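Local coordinates for protein ORF10 (Moritella marina, PDB 6RIW) that probably catalyses the condensation steps that extend acyl chains in polyunsaturated fatty acid synthesis, as the ketosynthase and chain length factor part of a larger synthase, at residues 247-261 against 359-371. Residues are numbered along the deposited sequence; the frame is centred on the assembly and turned at random.
Sequences HAPFDQNSQGLFAGE and LGSVKSNLGHLLT
Residues 258-260 run parallel to 367-369 and form a single beta bridge, Ala-259 with His-368. His-368 N donates to Phe-258 O at 2.8 Å. Both segments belong to the thiolase fold of the ketosynthase domain. Residues 363-368 carry the lysine and Gly-His pair of a ketosynthase sequence motif. Lys-363 and His-368 of this motif, with His-368 beside Cys-196, are consistent with the active-site pocket of condensing ketosynthases. Gly-367 ends the short helix 363-366 with positive phi, and the chain then turns alongside the start of strand 259-270.

His-247 ties the preceding loop to this helix. Its NE2 donates to Lys-363 O at 3.1 Å, from above the carbonyl plane. Gly-367 N reaches the same oxygen from the opposite face, so two bonds grip it. With CG anti to the backbone N (chi1 159°), the ring enters between Phe-258 N over one face and Pro-249 CD over the other. ND1 adds a weak bond to Gly-256 O.

Pro-249 rests against Ser-364, with its CD 3.8 Å from Ser-364 CB. The Phe-250 ring brings an edge to the backbone, CE2 lying 3.8 Å from Gly-360 C. Ser-364 OG donates to Ser-361 O, which also accepts from Ser-364 N.

The His-368 ring is lined on both faces, by Leu-370 CD2 over its centre and by Lys-363 CE nearer the rim. Lys-363 NZ bonds to His-331 O. Leu-370 packs on helix 228-237, as does Ala-259. At the ring edge, Leu-257 CD2 lies 4.0 Å from His-368 CD2.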
# COMPACT_ATOMS: atom_id res chain seq x y z
N HIS A 247 26.71 5.02 7.42
CA HIS A 247 25.83 4.34 6.46
C HIS A 247 26.64 4.15 5.18
O HIS A 247 26.83 5.09 4.41
CB HIS A 247 24.56 5.15 6.21
CG HIS A 247 23.87 4.81 4.92
ND1 HIS A 247 23.36 3.55 4.66
CD2 HIS A 247 23.64 5.55 3.81
CE1 HIS A 247 22.83 3.54 3.45
NE2 HIS A 247 22.99 4.74 2.91
N ALA A 248 27.11 2.92 4.96
CA ALA A 248 28.07 2.66 3.88
C ALA A 248 27.86 1.26 3.34
O ALA A 248 28.50 0.30 3.79
CB ALA A 248 29.51 2.83 4.38
N PRO A 249 26.97 1.11 2.36
CA PRO A 249 26.70 -0.22 1.81
C PRO A 249 27.98 -0.91 1.37
O PRO A 249 28.84 -0.30 0.72
CB PRO A 249 25.77 0.07 0.62
CG PRO A 249 25.10 1.38 0.98
CD PRO A 249 26.17 2.17 1.72
N PHE A 250 28.12 -2.18 1.75
CA PHE A 250 29.23 -3.10 1.48
C PHE A 250 30.44 -2.84 2.37
O PHE A 250 31.41 -3.60 2.29
CB PHE A 250 29.69 -3.07 0.01
CG PHE A 250 28.71 -3.68 -0.95
CD1 PHE A 250 28.25 -4.97 -0.76
CD2 PHE A 250 28.25 -2.97 -2.04
CE1 PHE A 250 27.35 -5.56 -1.65
CE2 PHE A 250 27.35 -3.54 -2.93
CZ PHE A 250 26.90 -4.84 -2.73
N ASP A 251 30.43 -1.81 3.21
CA ASP A 251 31.61 -1.46 4.00
C ASP A 251 31.56 -2.14 5.37
O ASP A 251 30.52 -2.19 6.01
CB ASP A 251 31.73 0.06 4.17
CG ASP A 251 33.08 0.48 4.76
OD1 ASP A 251 33.25 0.36 6.00
OD2 ASP A 251 33.97 0.91 3.99
N GLN A 252 32.72 -2.66 5.80
CA GLN A 252 32.82 -3.35 7.09
C GLN A 252 32.35 -2.48 8.25
O GLN A 252 31.87 -3.01 9.26
CB GLN A 252 34.27 -3.79 7.35
CG GLN A 252 34.81 -4.86 6.44
CD GLN A 252 36.27 -5.19 6.76
OE1 GLN A 252 36.68 -5.13 7.92
NE2 GLN A 252 37.05 -5.53 5.74
N ASN A 253 32.49 -1.16 8.15
CA ASN A 253 32.21 -0.28 9.27
C ASN A 253 30.76 0.22 9.30
O ASN A 253 30.37 0.89 10.26
CB ASN A 253 33.15 0.94 9.26
CG ASN A 253 34.62 0.54 9.24
OD1 ASN A 253 35.17 0.10 10.25
ND2 ASN A 253 35.27 0.69 8.08
N SER A 254 29.98 -0.09 8.27
CA SER A 254 28.57 0.31 8.23
C SER A 254 27.80 -0.35 9.36
O SER A 254 27.92 -1.55 9.60
CB SER A 254 27.95 -0.08 6.89
OG SER A 254 26.67 0.54 6.72
N GLN A 255 26.98 0.44 10.06
CA GLN A 255 26.17 -0.13 11.13
C GLN A 255 24.67 0.02 10.92
O GLN A 255 23.90 -0.26 11.84
CB GLN A 255 26.59 0.47 12.47
CG GLN A 255 27.96 -0.01 12.89
CD GLN A 255 28.32 0.40 14.30
OE1 GLN A 255 27.65 1.24 14.91
NE2 GLN A 255 29.39 -0.19 14.83
N GLY A 256 24.23 0.43 9.73
CA GLY A 256 22.81 0.67 9.53
C GLY A 256 22.57 1.41 8.24
O GLY A 256 23.48 1.59 7.41
N LEU A 257 21.32 1.84 8.07
CA LEU A 257 20.90 2.55 6.88
C LEU A 257 20.42 3.95 7.24
O LEU A 257 20.11 4.25 8.41
CB LEU A 257 19.78 1.79 6.13
CG LEU A 257 18.48 1.47 6.91
CD1 LEU A 257 17.49 2.65 6.98
CD2 LEU A 257 17.78 0.27 6.27
N PHE A 258 20.35 4.80 6.22
CA PHE A 258 19.54 6.02 6.24
C PHE A 258 18.41 5.83 5.24
O PHE A 258 18.61 5.25 4.16
CB PHE A 258 20.35 7.26 5.84
CG PHE A 258 21.52 7.57 6.74
CD1 PHE A 258 21.50 7.25 8.09
CD2 PHE A 258 22.63 8.21 6.22
CE1 PHE A 258 22.59 7.56 8.92
CE2 PHE A 258 23.72 8.54 7.04
CZ PHE A 258 23.71 8.20 8.38
N ALA A 259 17.22 6.30 5.60
CA ALA A 259 16.04 6.19 4.74
C ALA A 259 15.95 7.39 3.81
O ALA A 259 16.76 8.32 3.87
CB ALA A 259 14.78 6.04 5.59
N GLY A 260 14.96 7.39 2.92
CA GLY A 260 14.89 8.41 1.88
C GLY A 260 13.51 8.45 1.26
O GLY A 260 12.62 7.66 1.60
N GLU A 261 13.34 9.39 0.34
CA GLU A 261 12.05 9.63 -0.29
C GLU A 261 12.30 9.99 -1.75
O GLU A 261 13.43 10.28 -2.16
CB GLU A 261 11.28 10.74 0.44
CG GLU A 261 12.13 11.98 0.65
CD GLU A 261 11.38 13.12 1.35
OE1 GLU A 261 10.43 12.85 2.13
OE2 GLU A 261 11.73 14.30 1.10
N LEU A 359 29.73 -5.51 -8.53
CA LEU A 359 28.62 -5.26 -7.61
C LEU A 359 28.60 -3.80 -7.20
O LEU A 359 29.64 -3.15 -7.11
CB LEU A 359 28.73 -6.12 -6.36
CG LEU A 359 29.03 -7.61 -6.45
CD1 LEU A 359 29.35 -8.13 -5.05
CD2 LEU A 359 27.85 -8.37 -7.05
N GLY A 360 27.40 -3.28 -6.93
CA GLY A 360 27.30 -1.87 -6.58
C GLY A 360 25.98 -1.57 -5.90
O GLY A 360 25.05 -2.39 -5.94
N SER A 361 25.91 -0.39 -5.28
CA SER A 361 24.68 0.06 -4.60
C SER A 361 24.54 1.57 -4.63
O SER A 361 25.33 2.29 -4.01
CB SER A 361 24.65 -0.42 -3.16
OG SER A 361 23.39 -0.06 -2.59
N VAL A 362 23.50 2.05 -5.32
CA VAL A 362 23.15 3.46 -5.33
C VAL A 362 22.55 3.92 -4.01
O VAL A 362 22.34 5.13 -3.81
CB VAL A 362 22.19 3.73 -6.51
CG1 VAL A 362 20.79 3.20 -6.18
CG2 VAL A 362 22.13 5.21 -6.87
N LYS A 363 22.25 3.00 -3.09
CA LYS A 363 21.85 3.45 -1.76
C LYS A 363 22.98 4.22 -1.07
O LYS A 363 22.71 5.04 -0.17
CB LYS A 363 21.41 2.24 -0.92
CG LYS A 363 20.16 1.55 -1.51
CD LYS A 363 19.54 0.59 -0.54
CE LYS A 363 18.21 0.01 -1.05
NZ LYS A 363 18.40 -0.80 -2.27
N SER A 364 24.22 3.99 -1.49
CA SER A 364 25.34 4.75 -0.92
C SER A 364 25.19 6.24 -1.20
O SER A 364 25.47 7.07 -0.32
CB SER A 364 26.68 4.22 -1.47
OG SER A 364 26.81 4.41 -2.88
N ASN A 365 24.73 6.60 -2.41
CA ASN A 365 24.59 8.01 -2.77
C ASN A 365 23.34 8.64 -2.19
O ASN A 365 23.34 9.82 -1.84
CB ASN A 365 24.54 8.22 -4.29
CG ASN A 365 25.65 7.53 -5.03
OD1 ASN A 365 25.63 6.31 -5.21
ND2 ASN A 365 26.60 8.32 -5.54
N LEU A 366 22.23 7.87 -2.15
CA LEU A 366 20.90 8.45 -1.96
C LEU A 366 20.23 8.11 -0.65
O LEU A 366 19.25 8.77 -0.29
CB LEU A 366 19.95 7.98 -3.07
CG LEU A 366 20.34 8.22 -4.51
CD1 LEU A 366 19.25 7.70 -5.43
CD2 LEU A 366 20.56 9.69 -4.70
N GLY A 367 20.71 7.09 0.05
CA GLY A 367 19.93 6.45 1.09
C GLY A 367 19.00 5.40 0.52
O GLY A 367 18.98 5.10 -0.68
N HIS A 368 18.20 4.81 1.41
CA HIS A 368 17.26 3.75 1.05
C HIS A 368 15.89 4.39 0.83
O HIS A 368 15.23 4.81 1.79
CB HIS A 368 17.24 2.69 2.16
CG HIS A 368 16.27 1.56 1.93
ND1 HIS A 368 15.47 1.47 0.81
CD2 HIS A 368 16.01 0.45 2.67
CE1 HIS A 368 14.74 0.37 0.88
NE2 HIS A 368 15.05 -0.27 2.00
N LEU A 369 15.47 4.46 -0.42
CA LEU A 369 14.23 5.15 -0.79
C LEU A 369 12.96 4.30 -0.54
O LEU A 369 11.90 4.64 -1.08
CB LEU A 369 14.29 5.59 -2.26
CG LEU A 369 14.78 7.01 -2.54
CD1 LEU A 369 16.14 7.29 -1.89
CD2 LEU A 369 14.80 7.35 -4.04
N LEU A 370 13.05 3.21 0.22
CA LEU A 370 11.88 2.46 0.68
C LEU A 370 11.13 1.91 -0.53
O LEU A 370 11.73 1.16 -1.32
CB LEU A 370 11.07 3.38 1.60
CG LEU A 370 11.87 4.04 2.74
CD1 LEU A 370 10.99 4.96 3.59
CD2 LEU A 370 12.52 2.97 3.61
N THR A 371 9.83 2.20 -0.70
CA THR A 371 9.10 1.63 -1.83
C THR A 371 9.70 2.06 -3.16
O THR A 371 9.55 1.35 -4.16
CB THR A 371 7.63 2.01 -1.75
OG1 THR A 371 7.52 3.39 -1.39
CG2 THR A 371 6.97 1.18 -0.64